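Local coordinates for ethyl acetate hydrolase (Pseudomonas veronii, PDB 5EFZ), which hydrolyses ethyl acetate to ethanol and acetate, a step in the breakdown of short-chain methyl ketones such as 2-butanone, at residues A[31-36]-A[42-47]; A[48-53]-A[137-142]; A[62-67]-A[73-78]; A[94-99]-A[132-137]; A[142-147]-A[158-163]. All coordinates share one frame; numbering follows the deposited sequence.

Contact 1: A[31-36]-A[42-47]; sequences GPLPLE and PECLLA
The flat Gly31-Pro32 peptide is approached by Cys44 N, which stands above the Gly31 carbonyl plane, 39° out of it. The contact lies at the base of the small antiparallel hairpin 33-34/40-41, where the chain runs on into strand 45-51, next to the outermost strand 26-29 of the alpha/beta hydrolase sheet. The evidence for backbone pairing is one hydrogen bond, from Cys44 N to Gly31 O at 3.0 Å, with an N-H...O angle of 152°. A weaker polar touch lies next to it, the CA-H of Pro32 facing Pro42 O with 3.5 Å between CA and O; Pro32 CB is 3.8 Å from the same Pro42 O. At the backbone angles of Gly31 a side chain would run into the preceding carbonyl oxygen, a backbone shape that suits a residue without one. The buried part is made by Leu33 and Cys44. Ile99, from a loop, and Ala130 of helix 124-139 also touch Leu33 there. The backbone puts Leu33 CB 3.9 Å from Cys44 CB; Leu33 CG and Cys44 SG then each extend anti to their own backbone N (chi1 near 180° in both), so that Leu33 CD2 meets Cys44 SG, also at 3.9 Å.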
# COMPACT_ATOMS: atom_id res chain seq x y z
N GLY A 31 12.21 16.19 34.43
CA GLY A 31 12.70 15.31 35.49
C GLY A 31 12.65 13.86 35.06
O GLY A 31 12.51 13.56 33.87
N PRO A 32 12.80 12.93 36.02
CA PRO A 32 12.84 11.50 35.68
C PRO A 32 11.53 11.01 35.07
O PRO A 32 10.45 11.46 35.46
CB PRO A 32 13.12 10.82 37.02
CG PRO A 32 12.72 11.83 38.05
CD PRO A 32 13.00 13.16 37.46
N LEU A 33 11.63 10.11 34.09
CA LEU A 33 10.42 9.54 33.48
C LEU A 33 10.52 8.03 33.53
O LEU A 33 11.28 7.44 32.76
CB LEU A 33 10.25 10.03 32.04
CG LEU A 33 9.00 9.53 31.30
CD1 LEU A 33 7.75 10.02 32.03
CD2 LEU A 33 8.98 10.01 29.84
N PRO A 34 9.78 7.39 34.45
CA PRO A 34 9.73 5.92 34.43
C PRO A 34 8.89 5.48 33.25
O PRO A 34 7.74 5.90 33.11
CB PRO A 34 9.09 5.57 35.79
CG PRO A 34 8.30 6.77 36.15
CD PRO A 34 8.99 7.96 35.55
N LEU A 35 9.47 4.67 32.37
CA LEU A 35 8.79 4.32 31.13
C LEU A 35 7.94 3.10 31.33
O LEU A 35 8.26 2.27 32.17
CB LEU A 35 9.80 4.08 30.02
CG LEU A 35 10.61 5.29 29.63
CD1 LEU A 35 11.71 4.86 28.66
CD2 LEU A 35 9.71 6.37 28.99
N GLU A 36 6.85 3.00 30.56
CA GLU A 36 5.95 1.86 30.69
C GLU A 36 6.70 0.52 30.53
O GLU A 36 6.47 -0.41 31.31
CB GLU A 36 4.80 1.94 29.67
CG GLU A 36 3.76 0.82 29.86
CD GLU A 36 2.50 1.02 29.02
OE1 GLU A 36 2.29 2.14 28.53
OE2 GLU A 36 1.73 0.06 28.85
N PRO A 42 16.55 9.09 33.34
CA PRO A 42 16.95 9.94 34.47
C PRO A 42 16.52 11.40 34.29
O PRO A 42 16.24 12.07 35.28
CB PRO A 42 18.47 9.84 34.46
CG PRO A 42 18.78 8.61 33.68
CD PRO A 42 17.70 8.48 32.67
N GLU A 43 16.53 11.90 33.06
CA GLU A 43 15.99 13.23 32.80
C GLU A 43 15.36 13.23 31.42
O GLU A 43 15.97 12.84 30.43
CB GLU A 43 17.06 14.32 32.90
CG GLU A 43 18.24 14.15 31.95
CD GLU A 43 18.94 15.46 31.63
OE1 GLU A 43 18.60 16.48 32.27
OE2 GLU A 43 19.82 15.47 30.74
N CYS A 44 14.11 13.64 31.37
CA CYS A 44 13.40 13.68 30.11
C CYS A 44 13.29 15.14 29.70
O CYS A 44 12.70 15.94 30.42
CB CYS A 44 12.03 13.03 30.24
SG CYS A 44 11.06 13.07 28.72
N LEU A 45 13.92 15.49 28.57
CA LEU A 45 13.84 16.83 28.02
C LEU A 45 12.79 16.84 26.91
O LEU A 45 12.85 16.05 25.97
CB LEU A 45 15.18 17.28 27.46
CG LEU A 45 16.40 17.23 28.36
CD1 LEU A 45 17.57 17.86 27.64
CD2 LEU A 45 16.15 17.93 29.66
N LEU A 46 11.83 17.74 27.02
CA LEU A 46 10.84 17.90 25.98
C LEU A 46 11.10 19.21 25.26
O LEU A 46 11.24 20.26 25.90
CB LEU A 46 9.41 17.91 26.58
CG LEU A 46 8.95 16.63 27.26
CD1 LEU A 46 7.51 16.87 27.81
CD2 LEU A 46 8.98 15.43 26.26
N ALA A 47 11.18 19.13 23.93
CA ALA A 47 11.27 20.30 23.07
C ALA A 47 9.87 20.84 22.80
O ALA A 47 9.01 20.12 22.25
CB ALA A 47 11.97 19.96 21.75

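Contact 2: A[48-53]-A[137-142]; sequences VAVHGA and EYFGIE
Val48 and Val50 of strand 45-51 both meet the far end of the Phe139 ring, and all the contacts across the interface are apolar. Val50 CG2 comes to 3.9 Å from Phe139 CZ and to 4.1 Å from Phe139 CE1, an oblique approach. Val48 CG1 lies at the ring edge, near its plane, 4.2 Å from Phe139 CZ. The two valines share one rotamer, CG1 anti to the backbone N (chi1 -176° in Val48, 180° in Val50), yet they use different branches, CG1 in Val48 and CG2 in Val50, both converging on Phe139 CZ from the strand. Their side chains and Phe139 slide past one another in opposite directions rather than meeting end-on.

Within the helix end, Tyr138 CD2 sits over the centre of one Phe139 ring face, 3.5 Å above its plane. Among backbone features, Gly140 leaves the helix with a positive phi of 76°, and the Ile141 amide then bonds back to Leu135.

In the alpha/beta hydrolase fold this joins the C-terminal end of helix 124-139 to strand 45-51. Phe139 also touches Leu134 within its own helix, Val48 reaches Ile28 of strand 26-29 and Ile94 of strand 92-96, and Tyr138 extends the packing onto strand 26-29.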
# COMPACT_ATOMS: atom_id res chain seq x y z
N VAL A 48 9.65 22.09 23.20
CA VAL A 48 8.31 22.68 23.22
C VAL A 48 8.31 24.01 22.48
O VAL A 48 9.16 24.88 22.72
CB VAL A 48 7.81 22.92 24.68
CG1 VAL A 48 6.36 23.46 24.67
CG2 VAL A 48 7.92 21.66 25.54
N ALA A 49 7.32 24.22 21.63
CA ALA A 49 7.17 25.51 20.95
C ALA A 49 5.82 26.05 21.38
O ALA A 49 4.85 25.32 21.37
CB ALA A 49 7.26 25.36 19.41
N VAL A 50 5.78 27.30 21.83
CA VAL A 50 4.54 27.90 22.28
C VAL A 50 4.15 29.02 21.36
O VAL A 50 4.98 29.89 21.09
CB VAL A 50 4.67 28.43 23.72
CG1 VAL A 50 3.35 29.06 24.21
CG2 VAL A 50 5.19 27.28 24.64
N HIS A 51 2.90 29.03 20.89
CA HIS A 51 2.42 30.11 20.05
C HIS A 51 1.18 30.70 20.65
O HIS A 51 0.18 30.01 20.73
CB HIS A 51 2.13 29.61 18.64
CG HIS A 51 3.30 28.93 18.00
ND1 HIS A 51 4.35 29.63 17.47
CD2 HIS A 51 3.59 27.62 17.85
CE1 HIS A 51 5.25 28.78 17.00
NE2 HIS A 51 4.80 27.55 17.20
N GLY A 52 1.26 31.97 21.06
CA GLY A 52 0.13 32.64 21.69
C GLY A 52 0.28 32.68 23.21
O GLY A 52 1.06 31.93 23.81
N ALA A 53 -0.50 33.54 23.82
CA ALA A 53 -0.46 33.75 25.25
C ALA A 53 -1.62 33.04 25.94
O ALA A 53 -2.73 32.99 25.41
CB ALA A 53 -0.50 35.25 25.56
N GLU A 137 3.01 20.99 35.79
CA GLU A 137 4.10 21.39 36.66
C GLU A 137 4.91 22.56 36.11
O GLU A 137 5.41 23.37 36.87
CB GLU A 137 5.04 20.21 36.91
CG GLU A 137 4.34 19.03 37.57
CD GLU A 137 3.52 19.45 38.78
OE1 GLU A 137 4.14 19.84 39.80
OE2 GLU A 137 2.27 19.41 38.72
N TYR A 138 5.02 22.69 34.80
CA TYR A 138 5.80 23.79 34.23
C TYR A 138 4.91 24.96 33.85
O TYR A 138 5.20 26.09 34.20
CB TYR A 138 6.62 23.32 33.01
CG TYR A 138 7.43 24.45 32.38
CD1 TYR A 138 8.67 24.83 32.90
CD2 TYR A 138 6.93 25.15 31.29
CE1 TYR A 138 9.40 25.88 32.33
CE2 TYR A 138 7.65 26.19 30.72
CZ TYR A 138 8.88 26.55 31.24
OH TYR A 138 9.57 27.58 30.66
N PHE A 139 3.79 24.70 33.18
CA PHE A 139 2.92 25.80 32.77
C PHE A 139 1.80 26.14 33.76
O PHE A 139 1.21 27.22 33.67
CB PHE A 139 2.28 25.49 31.42
CG PHE A 139 3.23 25.49 30.25
CD1 PHE A 139 3.68 26.67 29.70
CD2 PHE A 139 3.64 24.29 29.69
CE1 PHE A 139 4.54 26.67 28.62
CE2 PHE A 139 4.51 24.27 28.61
CZ PHE A 139 4.98 25.46 28.07
N GLY A 140 1.47 25.23 34.68
CA GLY A 140 0.40 25.49 35.63
C GLY A 140 -0.97 25.33 34.98
O GLY A 140 -1.99 25.83 35.47
N ILE A 141 -1.00 24.61 33.88
CA ILE A 141 -2.24 24.37 33.13
C ILE A 141 -2.96 23.14 33.70
O ILE A 141 -2.33 22.09 33.92
CB ILE A 141 -1.94 24.19 31.63
CG1 ILE A 141 -1.46 25.53 31.04
CG2 ILE A 141 -3.16 23.65 30.85
CD1 ILE A 141 -0.81 25.36 29.65
N GLU A 142 -4.27 23.25 33.94
CA GLU A 142 -5.00 22.18 34.58
C GLU A 142 -6.12 21.57 33.72
O GLU A 142 -6.82 20.68 34.17
CB GLU A 142 -5.58 22.67 35.91
CG GLU A 142 -4.54 23.20 36.91
CD GLU A 142 -3.61 22.10 37.45
OE1 GLU A 142 -3.86 20.89 37.20
OE2 GLU A 142 -2.64 22.45 38.15

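Contact 3: A[62-67]-A[73-78]; sequences ILVPTW and KAMEQI
Close to the active-site pocket, where the side chain of Trp67 comes within about 5 Å of that of the probable nucleophile Ser151 and about 3 Å of an acetate ion, probably from the crystallisation liquor though it may mark the pocket, strand 61-65 packs against helix 72-79 in a beta-alpha-beta unit. Met75 carries the contact. Its SD lies over one face of the Trp67 six-membered ring, 3.7 Å from the centroid and 18° off the normal, a Met-aromatic contact; the closest ring atom is Trp67 CZ3, 3.5 Å from SD. The methionine chain is bent at chi2 and chi3 (-52° and -65°), and this folding lets the terminal methyl turn to the strand, with Met75 CE 3.5 Å from Val64 CG1. The ring has further helix neighbours: Ile78 CD1 at its edge, 4.0 Å from Trp67 CH2, and Ala74 CB, obliquely placed, 4.0 Å from Trp67 CZ2. An alanine at Trp67 would strip Met75 SD of its aromatic platform and is likely to leave a gap between Ala74, Met75 and Ile78. The contacts are apolar and sulfur-aromatic, with no hydrogen bond between the two segments, so the fit there probably rests mainly on shape, with the polarisable sulfur held against the pi face.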
# COMPACT_ATOMS: atom_id res chain seq x y z
N ILE A 62 -4.20 24.87 23.81
CA ILE A 62 -4.39 23.78 22.84
C ILE A 62 -3.08 23.00 22.75
O ILE A 62 -2.02 23.60 22.55
CB ILE A 62 -4.79 24.30 21.44
CG1 ILE A 62 -6.12 25.06 21.50
CG2 ILE A 62 -4.84 23.10 20.40
CD1 ILE A 62 -6.53 25.68 20.17
N LEU A 63 -3.14 21.69 22.92
CA LEU A 63 -1.91 20.88 22.87
C LEU A 63 -1.84 20.22 21.51
O LEU A 63 -2.82 19.65 21.07
CB LEU A 63 -1.89 19.82 23.95
CG LEU A 63 -0.73 18.81 23.88
CD1 LEU A 63 0.54 19.48 24.33
CD2 LEU A 63 -1.05 17.65 24.80
N VAL A 64 -0.68 20.31 20.86
CA VAL A 64 -0.48 19.73 19.54
C VAL A 64 0.73 18.79 19.61
O VAL A 64 1.88 19.25 19.63
CB VAL A 64 -0.23 20.82 18.48
CG1 VAL A 64 -0.12 20.18 17.09
CG2 VAL A 64 -1.41 21.85 18.50
N PRO A 65 0.49 17.47 19.69
CA PRO A 65 1.60 16.49 19.61
C PRO A 65 2.12 16.38 18.19
O PRO A 65 1.45 16.82 17.26
CB PRO A 65 0.96 15.15 20.03
CG PRO A 65 -0.38 15.53 20.68
CD PRO A 65 -0.81 16.79 19.92
N THR A 66 3.31 15.83 18.01
CA THR A 66 3.89 15.75 16.66
C THR A 66 3.79 14.31 16.14
O THR A 66 3.54 13.36 16.91
CB THR A 66 5.38 16.23 16.66
OG1 THR A 66 6.13 15.36 17.51
CG2 THR A 66 5.50 17.69 17.25
N TRP A 67 3.98 14.16 14.83
CA TRP A 67 3.73 12.89 14.19
C TRP A 67 5.04 12.19 13.85
O TRP A 67 6.13 12.67 14.18
CB TRP A 67 2.88 13.08 12.92
CG TRP A 67 3.40 14.10 11.94
CD1 TRP A 67 4.67 14.19 11.41
CD2 TRP A 67 2.63 15.15 11.32
NE1 TRP A 67 4.74 15.25 10.52
CE2 TRP A 67 3.51 15.86 10.45
CE3 TRP A 67 1.29 15.56 11.43
CZ2 TRP A 67 3.08 16.95 9.69
CZ3 TRP A 67 0.87 16.66 10.67
CH2 TRP A 67 1.76 17.34 9.81
N LYS A 73 8.07 22.18 14.11
CA LYS A 73 8.17 23.12 13.01
C LYS A 73 7.09 22.86 11.97
O LYS A 73 6.45 23.80 11.47
CB LYS A 73 9.53 23.06 12.33
CG LYS A 73 9.81 24.29 11.48
CD LYS A 73 9.67 25.49 12.41
CE LYS A 73 9.95 26.82 11.73
NZ LYS A 73 9.84 27.91 12.74
N ALA A 74 6.89 21.58 11.65
CA ALA A 74 5.86 21.20 10.69
C ALA A 74 4.46 21.59 11.15
O ALA A 74 3.68 22.07 10.33
CB ALA A 74 5.90 19.70 10.40
N MET A 75 4.12 21.36 12.42
CA MET A 75 2.77 21.68 12.88
C MET A 75 2.56 23.18 12.79
O MET A 75 1.47 23.66 12.44
CB MET A 75 2.54 21.20 14.32
CG MET A 75 2.86 19.72 14.53
SD MET A 75 1.98 18.72 13.29
CE MET A 75 0.28 19.01 13.77
N GLU A 76 3.62 23.93 13.10
CA GLU A 76 3.54 25.37 13.03
C GLU A 76 3.33 25.88 11.61
O GLU A 76 2.44 26.70 11.36
CB GLU A 76 4.82 25.99 13.60
CG GLU A 76 4.84 27.48 13.49
CD GLU A 76 6.19 28.07 13.80
OE1 GLU A 76 7.16 27.30 13.94
OE2 GLU A 76 6.28 29.31 13.89
N GLN A 77 4.17 25.42 10.68
CA GLN A 77 4.12 25.88 9.31
C GLN A 77 2.80 25.54 8.60
O GLN A 77 2.33 26.32 7.79
CB GLN A 77 5.29 25.27 8.52
CG GLN A 77 6.63 25.90 8.89
CD GLN A 77 7.80 25.27 8.15
OE1 GLN A 77 7.77 24.08 7.80
NE2 GLN A 77 8.83 26.06 7.92
N ILE A 78 2.24 24.38 8.89
CA ILE A 78 1.08 23.91 8.11
C ILE A 78 -0.25 24.36 8.73
O ILE A 78 -1.19 24.69 8.00
CB ILE A 78 1.12 22.37 7.99
CG1 ILE A 78 2.41 21.94 7.28
CG2 ILE A 78 -0.12 21.83 7.22
CD1 ILE A 78 2.75 20.49 7.49

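Contact 4: A[94-99]-A[132-137]; sequences IVVNQI and HTLLTE
Val96 pairs with Leu134, and Ile94, two residues back on the strand, pairs with Leu135 beside it, which seats helix 124-139 on strand 92-96 as a layer of the alpha/beta hydrolase sandwich; the helix lies on the connection that runs from this strand to the parallel strand 146-150. The buried side is tight and wholly apolar. Val96 CG2 meets Leu134 CD2 tip to tip at 3.8 Å, the leucine reaching to the strand with its CG anti to the backbone N (chi1 172°). Ile94 CD1 and Leu135 CD2, 3.9 Å apart, instead slide past each other in opposite directions. The backbones stay well separated, the CA atoms of Ile94 and Leu135 being 9.2 Å apart, so single branches bridge the layer. Leu134 also rests on Leu46 and Val48 of strand 45-51, and Leu135 on Trp160, spreading the helix over neighbouring elements. The looser side of the helix carries partly exposed His132 and Thr136 and exposed Glu137, none of which touches the 94-99 segment. His132 has its partners elsewhere: Tyr164 stacks on its ring. Within the helix, Thr136 CG2 lies over one face of the His132 imidazole, 3.8 Å above its plane and displaced toward the rim.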
# COMPACT_ATOMS: atom_id res chain seq x y z
N ILE A 94 0.43 24.89 22.18
CA ILE A 94 1.64 24.34 22.77
C ILE A 94 1.97 23.09 21.99
O ILE A 94 1.22 22.12 22.09
CB ILE A 94 1.45 24.04 24.27
CG1 ILE A 94 1.02 25.33 24.99
CG2 ILE A 94 2.72 23.40 24.87
CD1 ILE A 94 0.67 25.14 26.47
N VAL A 95 3.07 23.12 21.25
CA VAL A 95 3.42 22.03 20.36
C VAL A 95 4.58 21.25 20.99
O VAL A 95 5.65 21.81 21.21
CB VAL A 95 3.82 22.52 18.97
CG1 VAL A 95 3.99 21.30 18.02
CG2 VAL A 95 2.76 23.53 18.46
N VAL A 96 4.34 19.98 21.31
CA VAL A 96 5.32 19.22 22.08
C VAL A 96 5.88 18.10 21.22
O VAL A 96 5.14 17.24 20.73
CB VAL A 96 4.70 18.65 23.36
CG1 VAL A 96 5.77 17.87 24.20
CG2 VAL A 96 4.02 19.80 24.19
N ASN A 97 7.19 18.12 21.07
CA ASN A 97 7.89 17.11 20.26
C ASN A 97 7.94 15.73 20.94
O ASN A 97 8.27 15.62 22.13
CB ASN A 97 9.31 17.59 19.96
CG ASN A 97 9.32 18.75 18.96
OD1 ASN A 97 9.32 18.52 17.75
ND2 ASN A 97 9.36 20.00 19.47
N GLN A 98 7.62 14.70 20.17
CA GLN A 98 7.70 13.33 20.64
C GLN A 98 9.05 13.01 21.24
O GLN A 98 10.09 13.39 20.68
CB GLN A 98 7.48 12.36 19.48
CG GLN A 98 6.04 12.02 19.18
CD GLN A 98 6.01 10.85 18.18
OE1 GLN A 98 6.72 9.86 18.36
NE2 GLN A 98 5.24 11.00 17.11
N ILE A 99 9.03 12.28 22.35
CA ILE A 99 10.23 11.60 22.82
C ILE A 99 10.74 10.73 21.69
O ILE A 99 9.99 9.89 21.16
CB ILE A 99 9.94 10.74 24.07
CG1 ILE A 99 9.43 11.66 25.20
CG2 ILE A 99 11.21 9.98 24.52
CD1 ILE A 99 8.85 10.89 26.39
N HIS A 132 1.65 15.62 30.20
CA HIS A 132 0.82 16.00 31.33
C HIS A 132 1.67 16.63 32.44
O HIS A 132 1.25 17.61 33.08
CB HIS A 132 0.05 14.79 31.84
CG HIS A 132 -0.81 15.08 33.03
ND1 HIS A 132 -0.40 14.83 34.32
CD2 HIS A 132 -2.06 15.58 33.13
CE1 HIS A 132 -1.35 15.19 35.17
NE2 HIS A 132 -2.37 15.65 34.47
N THR A 133 2.86 16.09 32.68
CA THR A 133 3.73 16.65 33.71
C THR A 133 4.19 18.04 33.30
O THR A 133 4.24 18.96 34.11
CB THR A 133 4.97 15.75 33.97
OG1 THR A 133 4.52 14.54 34.59
CG2 THR A 133 5.98 16.45 34.90
N LEU A 134 4.51 18.18 32.01
CA LEU A 134 4.92 19.46 31.46
C LEU A 134 3.83 20.51 31.68
O LEU A 134 4.08 21.61 32.18
CB LEU A 134 5.19 19.31 29.96
CG LEU A 134 5.45 20.63 29.22
CD1 LEU A 134 6.81 21.19 29.56
CD2 LEU A 134 5.28 20.40 27.71
N LEU A 135 2.60 20.16 31.32
CA LEU A 135 1.51 21.15 31.39
C LEU A 135 1.20 21.55 32.82
O LEU A 135 1.07 22.73 33.12
CB LEU A 135 0.26 20.59 30.70
CG LEU A 135 0.41 20.44 29.17
CD1 LEU A 135 -0.75 19.60 28.62
CD2 LEU A 135 0.42 21.80 28.46
N THR A 136 1.08 20.58 33.71
CA THR A 136 0.67 20.94 35.09
C THR A 136 1.80 21.56 35.89
O THR A 136 1.60 22.53 36.59
CB THR A 136 0.14 19.72 35.84
OG1 THR A 136 1.14 18.69 35.82
CG2 THR A 136 -1.15 19.21 35.18
N GLU A 137 3.01 20.99 35.79
CA GLU A 137 4.10 21.39 36.66
C GLU A 137 4.91 22.56 36.11
O GLU A 137 5.41 23.37 36.87
CB GLU A 137 5.04 20.21 36.91
CG GLU A 137 4.34 19.03 37.57
CD GLU A 137 3.52 19.45 38.78
OE1 GLU A 137 4.14 19.84 39.80
OE2 GLU A 137 2.27 19.41 38.72

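Contact 5: A[142-147]-A[158-163]; sequences ESLALV and YEWAVR
Glu159 OE2, on the residue just before the Trp160 that packs on Leu144, is gripped by two nitrogens of Arg163 in its own helix and by His281 NE2 outside it. Arg163 reaches it side-on, NE at 2.7 Å from OE2 and NH2 at 2.9 Å. The NE bond is the straighter, with an N-H...O angle of 154°, and it uses the anti lone pair of OE2, the one turned from the other carboxylate oxygen. The NH2 bond also comes from the anti side but is tilted out of the carboxylate plane, while OE2 itself lies in the guanidinium plane. Both residues belong to helix 152-163, four positions apart, so the salt bridge is internal to it and does not cross the contact.

Across the contact the forces are apolar. Leu144 CD1 stands over one face of the Trp160 six-membered ring, 4.1 Å from its centroid and 13° off the normal, a CH-pi contact slightly displaced toward the rim, with Trp160 CZ3 as its nearest atom at 4.0 Å. The two side chains cross at about a right angle. Val147 CG1 touches the base of the tryptophan instead, 4.4 Å from Trp160 CB. The indole nitrogen is satisfied elsewhere, Trp160 NE1 bonding to Gln131 OE1 on helix 124-139, which probably helps to fix the ring's rotation.

This links strand 146-150 and the loop before it to the helix that follows, in the beta-alpha-beta unit whose turn carries Ser151. Trp160 thus packs on the sheet through pi face and methyls, while the buried Glu159 charge is probably balanced by Arg163, with His281 a further donor.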
# COMPACT_ATOMS: atom_id res chain seq x y z
N GLU A 142 -4.27 23.25 33.94
CA GLU A 142 -5.00 22.18 34.58
C GLU A 142 -6.12 21.57 33.72
O GLU A 142 -6.82 20.68 34.17
CB GLU A 142 -5.58 22.67 35.91
CG GLU A 142 -4.54 23.20 36.91
CD GLU A 142 -3.61 22.10 37.45
OE1 GLU A 142 -3.86 20.89 37.20
OE2 GLU A 142 -2.64 22.45 38.15
N SER A 143 -6.28 22.06 32.50
CA SER A 143 -7.16 21.44 31.51
C SER A 143 -6.78 21.98 30.14
O SER A 143 -6.09 22.99 30.04
CB SER A 143 -8.66 21.71 31.82
OG SER A 143 -8.99 23.07 31.65
N LEU A 144 -7.22 21.29 29.08
CA LEU A 144 -6.96 21.70 27.69
C LEU A 144 -8.25 22.02 26.92
O LEU A 144 -9.20 21.21 26.92
CB LEU A 144 -6.20 20.59 26.96
CG LEU A 144 -4.78 20.40 27.53
CD1 LEU A 144 -4.20 19.02 27.12
CD2 LEU A 144 -3.88 21.55 27.05
N ALA A 145 -8.29 23.19 26.26
CA ALA A 145 -9.41 23.53 25.38
C ALA A 145 -9.54 22.54 24.23
O ALA A 145 -10.64 22.29 23.77
CB ALA A 145 -9.28 24.95 24.83
N LEU A 146 -8.41 21.97 23.78
CA LEU A 146 -8.39 21.06 22.63
C LEU A 146 -7.06 20.32 22.64
O LEU A 146 -6.04 20.93 22.96
CB LEU A 146 -8.54 21.82 21.30
CG LEU A 146 -8.32 21.01 20.01
CD1 LEU A 146 -9.49 19.98 19.89
CD2 LEU A 146 -8.35 21.96 18.80
N VAL A 147 -7.11 19.00 22.39
CA VAL A 147 -5.95 18.24 21.99
C VAL A 147 -6.16 17.85 20.52
O VAL A 147 -7.21 17.33 20.17
CB VAL A 147 -5.75 17.00 22.85
CG1 VAL A 147 -4.49 16.26 22.38
CG2 VAL A 147 -5.58 17.41 24.35
N TYR A 158 -5.87 10.42 21.32
CA TYR A 158 -6.73 9.41 21.93
C TYR A 158 -6.24 9.01 23.31
O TYR A 158 -7.01 8.90 24.27
CB TYR A 158 -6.81 8.16 21.04
CG TYR A 158 -7.76 8.32 19.87
CD1 TYR A 158 -9.11 8.63 20.08
CD2 TYR A 158 -7.32 8.14 18.56
CE1 TYR A 158 -10.00 8.74 18.98
CE2 TYR A 158 -8.21 8.25 17.46
CZ TYR A 158 -9.53 8.55 17.69
OH TYR A 158 -10.39 8.67 16.60
N GLU A 159 -4.94 8.79 23.41
CA GLU A 159 -4.40 8.41 24.70
C GLU A 159 -4.64 9.50 25.76
O GLU A 159 -5.00 9.20 26.92
CB GLU A 159 -2.90 8.10 24.57
CG GLU A 159 -2.20 7.81 25.92
CD GLU A 159 -2.55 6.46 26.57
OE1 GLU A 159 -3.11 5.54 25.91
OE2 GLU A 159 -2.26 6.32 27.79
N TRP A 160 -4.47 10.76 25.37
CA TRP A 160 -4.81 11.88 26.26
C TRP A 160 -6.27 11.80 26.73
O TRP A 160 -6.55 11.90 27.93
CB TRP A 160 -4.59 13.23 25.55
CG TRP A 160 -3.34 13.94 26.00
CD1 TRP A 160 -2.13 13.97 25.35
CD2 TRP A 160 -3.15 14.64 27.24
NE1 TRP A 160 -1.21 14.66 26.10
CE2 TRP A 160 -1.83 15.12 27.25
CE3 TRP A 160 -4.01 14.99 28.30
CZ2 TRP A 160 -1.33 15.89 28.29
CZ3 TRP A 160 -3.51 15.77 29.33
CH2 TRP A 160 -2.18 16.20 29.33
N ALA A 161 -7.19 11.61 25.77
CA ALA A 161 -8.63 11.66 26.08
C ALA A 161 -9.06 10.50 26.96
O ALA A 161 -10.05 10.61 27.69
CB ALA A 161 -9.45 11.67 24.78
N VAL A 162 -8.34 9.37 26.89
CA VAL A 162 -8.68 8.18 27.69
C VAL A 162 -7.99 8.24 29.06
O VAL A 162 -8.59 7.91 30.08
CB VAL A 162 -8.28 6.85 26.97
CG1 VAL A 162 -8.37 5.64 27.92
CG2 VAL A 162 -9.16 6.63 25.75
N ARG A 163 -6.73 8.68 29.08
CA ARG A 163 -5.92 8.63 30.30
C ARG A 163 -6.28 9.73 31.30
O ARG A 163 -6.27 9.52 32.52
CB ARG A 163 -4.42 8.73 29.93
CG ARG A 163 -3.47 8.59 31.10
CD ARG A 163 -2.02 8.82 30.71
NE ARG A 163 -1.47 7.68 30.00
CZ ARG A 163 -0.44 6.96 30.42
NH1 ARG A 163 0.18 7.25 31.57
NH2 ARG A 163 -0.05 5.93 29.70

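In the fold
From the N terminus, contact 1 closes a short loop at the base of the small hairpin 33-34/40-41, which leads into strand 45-51. Contact 2 takes up that same strand and closes a long loop to the end of helix 124-139; within its span lie contact 3, the short strand-to-helix closure of 61-65 and 72-79, and contact 4, joining strand 92-96 to the same helix. Contact 5 follows in series, its first segment starting at Glu142, where the second segment of contact 2 ends. No two loops cross. Contacts 2 and 4 cover one helix face from adjacent strands, contact 5 brings strand 146-150 and helix 152-163 alongside it, and neighbouring strands 45-51, 92-96, 61-65 and 146-150 join all five in one sheet.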